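Nitrogenase molybdenum-iron protein alpha chain (Clostridium pasteurianum, PDB 4WES) forms, together with the beta chain, the molybdenum-iron component of nitrogenase, which reduces dinitrogen to ammonia at an iron-molybdenum-sulfur cluster carrying homocitrate. Local coordinates at residues S362-F367 with E454-D459; M460-I465 with H501-G506. One frame throughout, in Å; residues are numbered along the deposited sequence.

Contact 1 of 2, residues S362-F367 with E454-D459; sequences SLVAGF and EKLKPD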
loop_
_atom_site.group_PDB
_atom_site.type_symbol
_atom_site.label_atom_id
_atom_site.label_comp_id
_atom_site.label_asym_id
_atom_site.label_seq_id
_atom_site.Cartn_x
_atom_site.Cartn_y
_atom_site.Cartn_z
ATOM N N SER A 362 -25.988 20.694 -25.101
ATOM C CA SER A 362 -25.022 20.066 -25.974
ATOM C C SER A 362 -24.782 20.893 -27.219
ATOM O O SER A 362 -25.650 21.000 -28.072
ATOM C CB SER A 362 -25.440 18.646 -26.334
ATOM O OG SER A 362 -25.546 17.860 -25.161
ATOM N N LEU A 363 -23.602 21.486 -27.319
ATOM C CA LEU A 363 -23.311 22.451 -28.383
ATOM C C LEU A 363 -22.586 21.863 -29.570
ATOM O O LEU A 363 -22.633 22.427 -30.663
ATOM C CB LEU A 363 -22.453 23.575 -27.800
ATOM C CG LEU A 363 -23.168 24.424 -26.752
ATOM C CD1 LEU A 363 -22.289 25.573 -26.275
ATOM C CD2 LEU A 363 -24.453 24.968 -27.350
ATOM N N VAL A 364 -21.869 20.762 -29.339
ATOM C CA VAL A 364 -20.997 20.158 -30.329
ATOM C C VAL A 364 -21.177 18.647 -30.203
ATOM O O VAL A 364 -21.160 18.129 -29.082
ATOM C CB VAL A 364 -19.511 20.486 -30.031
ATOM C CG1 VAL A 364 -18.622 19.749 -31.012
ATOM C CG2 VAL A 364 -19.252 21.988 -30.034
ATOM N N ALA A 365 -21.321 17.958 -31.325
ATOM C CA ALA A 365 -21.342 16.504 -31.302
ATOM C C ALA A 365 -20.729 15.959 -32.559
ATOM O O ALA A 365 -20.758 16.579 -33.625
ATOM C CB ALA A 365 -22.755 15.986 -31.159
ATOM N N GLY A 366 -20.154 14.758 -32.458
ATOM C CA GLY A 366 -19.592 14.114 -33.629
ATOM C C GLY A 366 -19.353 12.657 -33.351
ATOM O O GLY A 366 -19.428 12.198 -32.202
ATOM N N PHE A 367 -19.021 11.933 -34.405
ATOM C CA PHE A 367 -18.655 10.544 -34.338
ATOM C C PHE A 367 -17.328 10.295 -35.000
ATOM O O PHE A 367 -16.979 10.949 -35.997
ATOM C CB PHE A 367 -19.690 9.704 -35.077
ATOM C CG PHE A 367 -21.059 9.651 -34.456
ATOM C CD1 PHE A 367 -21.282 9.089 -33.199
ATOM C CD2 PHE A 367 -22.168 10.111 -35.176
ATOM C CE1 PHE A 367 -22.566 8.971 -32.682
ATOM C CE2 PHE A 367 -23.455 9.969 -34.654
ATOM C CZ PHE A 367 -23.641 9.413 -33.411
ATOM N N GLU A 454 -11.230 26.209 -27.108
ATOM C CA GLU A 454 -10.823 27.613 -26.941
ATOM C C GLU A 454 -11.976 28.563 -27.209
ATOM O O GLU A 454 -12.180 29.558 -26.493
ATOM C CB GLU A 454 -9.613 27.935 -27.804
ATOM C CG GLU A 454 -9.109 29.371 -27.567
ATOM C CD GLU A 454 -8.564 30.010 -28.823
ATOM O OE1 GLU A 454 -7.327 30.003 -29.012
ATOM O OE2 GLU A 454 -9.381 30.514 -29.627
ATOM N N LYS A 455 -12.736 28.288 -28.256
ATOM C CA LYS A 455 -13.796 29.207 -28.699
ATOM C C LYS A 455 -15.028 29.096 -27.843
ATOM O O LYS A 455 -15.656 30.095 -27.522
ATOM C CB LYS A 455 -14.134 28.980 -30.175
ATOM C CG LYS A 455 -12.977 29.320 -31.117
ATOM C CD LYS A 455 -12.550 30.780 -31.078
ATOM C CE LYS A 455 -11.404 31.023 -32.047
ATOM N NZ LYS A 455 -10.842 32.388 -31.945
ATOM N N LEU A 456 -15.438 27.872 -27.521
ATOM C CA LEU A 456 -16.708 27.655 -26.823
ATOM C C LEU A 456 -16.603 27.546 -25.304
ATOM O O LEU A 456 -17.597 27.738 -24.593
ATOM C CB LEU A 456 -17.440 26.439 -27.367
ATOM C CG LEU A 456 -17.850 26.505 -28.814
ATOM C CD1 LEU A 456 -18.673 25.263 -29.152
ATOM C CD2 LEU A 456 -18.656 27.744 -29.102
ATOM N N LYS A 457 -15.429 27.206 -24.790
ATOM C CA LYS A 457 -15.223 27.100 -23.356
ATOM C C LYS A 457 -16.338 26.267 -22.708
ATOM O O LYS A 457 -17.011 26.695 -21.783
ATOM C CB LYS A 457 -15.074 28.471 -22.708
ATOM C CG LYS A 457 -13.969 29.304 -23.371
ATOM C CD LYS A 457 -13.736 30.622 -22.705
ATOM C CE LYS A 457 -12.807 31.491 -23.558
ATOM N NZ LYS A 457 -11.540 30.820 -23.994
ATOM N N PRO A 458 -16.509 25.022 -23.174
ATOM C CA PRO A 458 -17.559 24.193 -22.592
ATOM C C PRO A 458 -17.259 23.817 -21.154
ATOM O O PRO A 458 -16.080 23.733 -20.742
ATOM C CB PRO A 458 -17.539 22.936 -23.478
ATOM C CG PRO A 458 -16.100 22.833 -23.890
ATOM C CD PRO A 458 -15.669 24.278 -24.123
ATOM N N ASP A 459 -18.305 23.514 -20.388
ATOM C CA ASP A 459 -18.101 23.013 -19.022
ATOM C C ASP A 459 -17.624 21.565 -18.961
ATOM O O ASP A 459 -17.054 21.155 -17.966
ATOM C CB ASP A 459 -19.382 23.132 -18.223
ATOM C CG ASP A 459 -19.815 24.555 -18.034
ATOM O OD1 ASP A 459 -19.168 25.256 -17.249
ATOM O OD2 ASP A 459 -20.740 25.014 -18.709
#

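Contact 2 of 2, residues M460-I465 with H501-G506; sequences MFFAGI and HELVNG. With HCA (3-hydroxy-3-carboxy-adipic acid), chain E.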
loop_
_atom_site.group_PDB
_atom_site.type_symbol
_atom_site.label_atom_id
_atom_site.label_comp_id
_atom_site.label_asym_id
_atom_site.label_seq_id
_atom_site.Cartn_x
_atom_site.Cartn_y
_atom_site.Cartn_z
ATOM N N MET A 460 -17.922 20.796 -19.996
ATOM C CA MET A 460 -17.563 19.396 -20.006
ATOM C C MET A 460 -17.457 18.929 -21.448
ATOM O O MET A 460 -18.163 19.406 -22.323
ATOM C CB MET A 460 -18.604 18.580 -19.226
ATOM C CG MET A 460 -19.981 18.562 -19.855
ATOM S SD MET A 460 -21.339 18.097 -18.783
ATOM C CE MET A 460 -21.664 19.679 -18.015
ATOM N N PHE A 461 -16.586 17.933 -21.680
ATOM C CA PHE A 461 -16.366 17.405 -23.023
ATOM C C PHE A 461 -16.249 15.896 -22.883
ATOM O O PHE A 461 -15.276 15.397 -22.357
ATOM C CB PHE A 461 -15.126 18.047 -23.667
ATOM C CG PHE A 461 -15.077 17.948 -25.167
ATOM C CD1 PHE A 461 -14.811 19.074 -25.940
ATOM C CD2 PHE A 461 -15.285 16.732 -25.826
ATOM C CE1 PHE A 461 -14.785 18.985 -27.295
ATOM C CE2 PHE A 461 -15.273 16.655 -27.205
ATOM C CZ PHE A 461 -15.019 17.791 -27.931
ATOM N N PHE A 462 -17.301 15.202 -23.330
ATOM C CA PHE A 462 -17.353 13.735 -23.241
ATOM C C PHE A 462 -16.626 13.137 -24.440
ATOM O O PHE A 462 -16.930 13.493 -25.579
ATOM C CB PHE A 462 -18.800 13.262 -23.234
ATOM C CG PHE A 462 -19.610 13.721 -22.063
ATOM C CD1 PHE A 462 -20.379 14.866 -22.130
ATOM C CD2 PHE A 462 -19.601 13.008 -20.896
ATOM C CE1 PHE A 462 -21.128 15.288 -21.063
ATOM C CE2 PHE A 462 -20.351 13.425 -19.811
ATOM C CZ PHE A 462 -21.097 14.571 -19.876
ATOM N N ALA A 463 -15.739 12.171 -24.184
ATOM C CA ALA A 463 -14.982 11.556 -25.276
ATOM C C ALA A 463 -14.447 10.194 -24.833
ATOM O O ALA A 463 -15.202 9.427 -24.192
ATOM C CB ALA A 463 -13.910 12.533 -25.808
ATOM N N GLY A 464 -13.218 9.875 -25.158
ATOM C CA GLY A 464 -12.591 8.643 -24.782
ATOM C C GLY A 464 -11.292 8.842 -24.045
ATOM O O GLY A 464 -10.970 9.982 -23.599
ATOM N N ILE A 465 -10.511 7.781 -23.949
ATOM C CA ILE A 465 -9.303 7.798 -23.161
ATOM C C ILE A 465 -8.185 8.648 -23.777
ATOM O O ILE A 465 -7.347 9.182 -23.049
ATOM C CB ILE A 465 -8.852 6.341 -22.904
ATOM C CG1 ILE A 465 -7.753 6.247 -21.864
ATOM C CG2 ILE A 465 -8.422 5.653 -24.196
ATOM C CD1 ILE A 465 -8.107 6.757 -20.527
ATOM N N HIS A 501 -24.540 11.074 -10.667
ATOM C CA HIS A 501 -23.676 11.302 -9.519
ATOM C C HIS A 501 -22.233 11.413 -9.925
ATOM O O HIS A 501 -21.479 12.209 -9.351
ATOM C CB HIS A 501 -23.903 10.281 -8.406
ATOM C CG HIS A 501 -25.106 10.577 -7.582
ATOM N ND1 HIS A 501 -25.222 11.722 -6.817
ATOM C CD2 HIS A 501 -26.281 9.913 -7.475
ATOM C CE1 HIS A 501 -26.409 11.717 -6.235
ATOM N NE2 HIS A 501 -27.083 10.651 -6.641
ATOM N N GLU A 502 -21.790 10.581 -10.866
ATOM C CA GLU A 502 -20.434 10.692 -11.340
ATOM C C GLU A 502 -20.179 12.047 -11.996
ATOM O O GLU A 502 -19.077 12.622 -11.875
ATOM C CB GLU A 502 -20.084 9.527 -12.265
ATOM C CG GLU A 502 -19.889 8.230 -11.501
ATOM C CD GLU A 502 -18.634 8.181 -10.634
ATOM O OE1 GLU A 502 -17.687 8.844 -10.962
ATOM O OE2 GLU A 502 -18.624 7.380 -9.681
ATOM N N LEU A 503 -21.149 12.542 -12.745
ATOM C CA LEU A 503 -21.011 13.792 -13.455
ATOM C C LEU A 503 -20.944 14.969 -12.490
ATOM O O LEU A 503 -20.048 15.835 -12.595
ATOM C CB LEU A 503 -22.112 13.953 -14.479
ATOM C CG LEU A 503 -21.984 15.199 -15.379
ATOM C CD1 LEU A 503 -20.631 15.285 -16.031
ATOM C CD2 LEU A 503 -23.104 15.164 -16.406
ATOM N N VAL A 504 -21.866 15.011 -11.543
ATOM C CA VAL A 504 -21.826 16.049 -10.497
ATOM C C VAL A 504 -20.510 15.961 -9.747
ATOM O O VAL A 504 -19.829 16.981 -9.518
ATOM C CB VAL A 504 -23.031 15.886 -9.530
ATOM C CG1 VAL A 504 -22.859 16.822 -8.334
ATOM C CG2 VAL A 504 -24.309 16.146 -10.252
ATOM N N ASN A 505 -20.089 14.756 -9.357
ATOM C CA ASN A 505 -18.835 14.623 -8.634
ATOM C C ASN A 505 -17.658 15.194 -9.445
ATOM O O ASN A 505 -16.719 15.777 -8.888
ATOM C CB ASN A 505 -18.574 13.159 -8.273
ATOM C CG ASN A 505 -19.429 12.657 -7.141
ATOM O OD1 ASN A 505 -20.176 13.421 -6.551
ATOM N ND2 ASN A 505 -19.293 11.367 -6.819
ATOM N N GLY A 506 -17.668 14.965 -10.763
ATOM C CA GLY A 506 -16.618 15.499 -11.608
ATOM C C GLY A 506 -16.596 17.012 -11.651
ATOM O O GLY A 506 -15.537 17.638 -11.494
HETATM C C1 HCA E . -12.186 0.630 -29.895
HETATM C C2 HCA E . -12.566 0.386 -28.432
HETATM C C3 HCA E . -13.024 1.639 -27.690
HETATM C C4 HCA E . -11.841 2.514 -27.232
HETATM C C5 HCA E . -12.381 3.589 -26.271
HETATM C C6 HCA E . -11.574 4.830 -26.032
HETATM C C7 HCA E . -13.804 1.218 -26.443
HETATM O O1 HCA E . -12.653 1.611 -30.489
HETATM O O2 HCA E . -11.438 -0.191 -30.451
HETATM O O3 HCA E . -11.540 5.295 -24.851
HETATM O O4 HCA E . -10.983 5.371 -26.992
HETATM O O5 HCA E . -14.939 1.719 -26.280
HETATM O O6 HCA E . -13.262 0.456 -25.630
HETATM O O7 HCA E . -13.856 2.432 -28.523
#

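Contact 1 of 2, residues S362-F367 with E454-D459
L456 meets V364 and L363 through aliphatic carbons alone, and the flat groups of the two segments lie at the margins. The ring of F367, at the far end of its strand, stacks edge-to-face with Y375, while the pyrrolidine ring of P458 packs on C340. The contact belongs to a Rossmann-like alpha/beta domain. Strand 361-367 lies in the sheet between strands 439-441 and 338-343, and helix 446-456 is the crossover of a beta-alpha-beta unit joining strand 439-441 to the parallel strand 460-462, so its last turn comes to rest on the sheet between them.

The V364 and L456 side chains meet at a slant, through one methyl of each: V364 CG2 and L456 CD1 are 3.4 Å apart, tighter than usual for two carbons. With V364 CG1 anti to the backbone N (chi1 175°), CG2 is the branch left to face the helix. The same L456 methyl reaches L363 at a looser 4.4 Å from CD1 to CB. L363 departs from extended geometry (psi -24°), which probably lets two successive strand residues point at one leucine. On the helix side, L5 of helix 5-10 also packs against L456.

Beyond L456 the chain leaves the helix at K457, which has positive phi, and D459 OD2 then accepts a hydrogen bond from T338 N of the neighbouring strand. The K457 side chain folds back over the helix end: NZ donates to E454 O at 2.9 Å, in the carbonyl plane and on a lone pair, with a C=O...NZ angle of 145°.

Contact 2 of 2, residues M460-I465 with H501-G506
The apolar part of this buried contact is a single leucine fork, L503, set against M460 and F462. Both its methyls take part: L503 CD1 is 4.0 Å from M460 SD and 3.9 Å from F462 CZ, and L503 CD2 lies slightly farther from each. Each partner crosses the leucine side chain at about a right angle. M460 has CG between the backbone N and the carbonyl carbon (chi1 66°), which carries its sulfur to the leucine, whereas F462 uses the far end of its ring.

The alternation of strand 460-462 gives an alpha/beta/alpha layering. M460 points at helix 492-507, the F462 ring reaches it with its far end, and F461 between them packs on M449, V452 and L453 of helix 446-456 on the other face. L334 of helix 306-334 adds to the cover of L503, and on the outer side of the helix E502 and N505 pack against Q308 and Q311 of a beta chain.

The hydrogen bond to the ligand lies past the strand, where the chain reaches homocitrate. I465 N donates to carboxylate oxygen O3 of HCA at 2.8 Å with an N-H...O3 angle of 162°, and Q182 NE2 is a further donor to the ligand. Around this bond the packing is close: I465 CG2 comes to 3.2 Å from HCA O3, and G464 CA lies 3.5 Å from the same oxygen. G464 N in turn is hydrogen-bonded to E467 OE1.

How the contacts relate
Contacts 1 and 2 follow each other along the chain: segment 454-459 runs directly into segment 460-465, and the centres of the two contacts are about 14 Å apart. Both are built on the same sheet but on opposite faces, helix 446-456 lying over one and helix 492-507 over the other. Contact 1 lies away from the annotated cofactor sites. Contact 2 leads into the homocitrate pocket through G464 and I465, and the side chain of F462 is about 8 Å from that of H482, a ligand of the iron-molybdenum-sulfur cluster, and about 11 Å from the cluster itself.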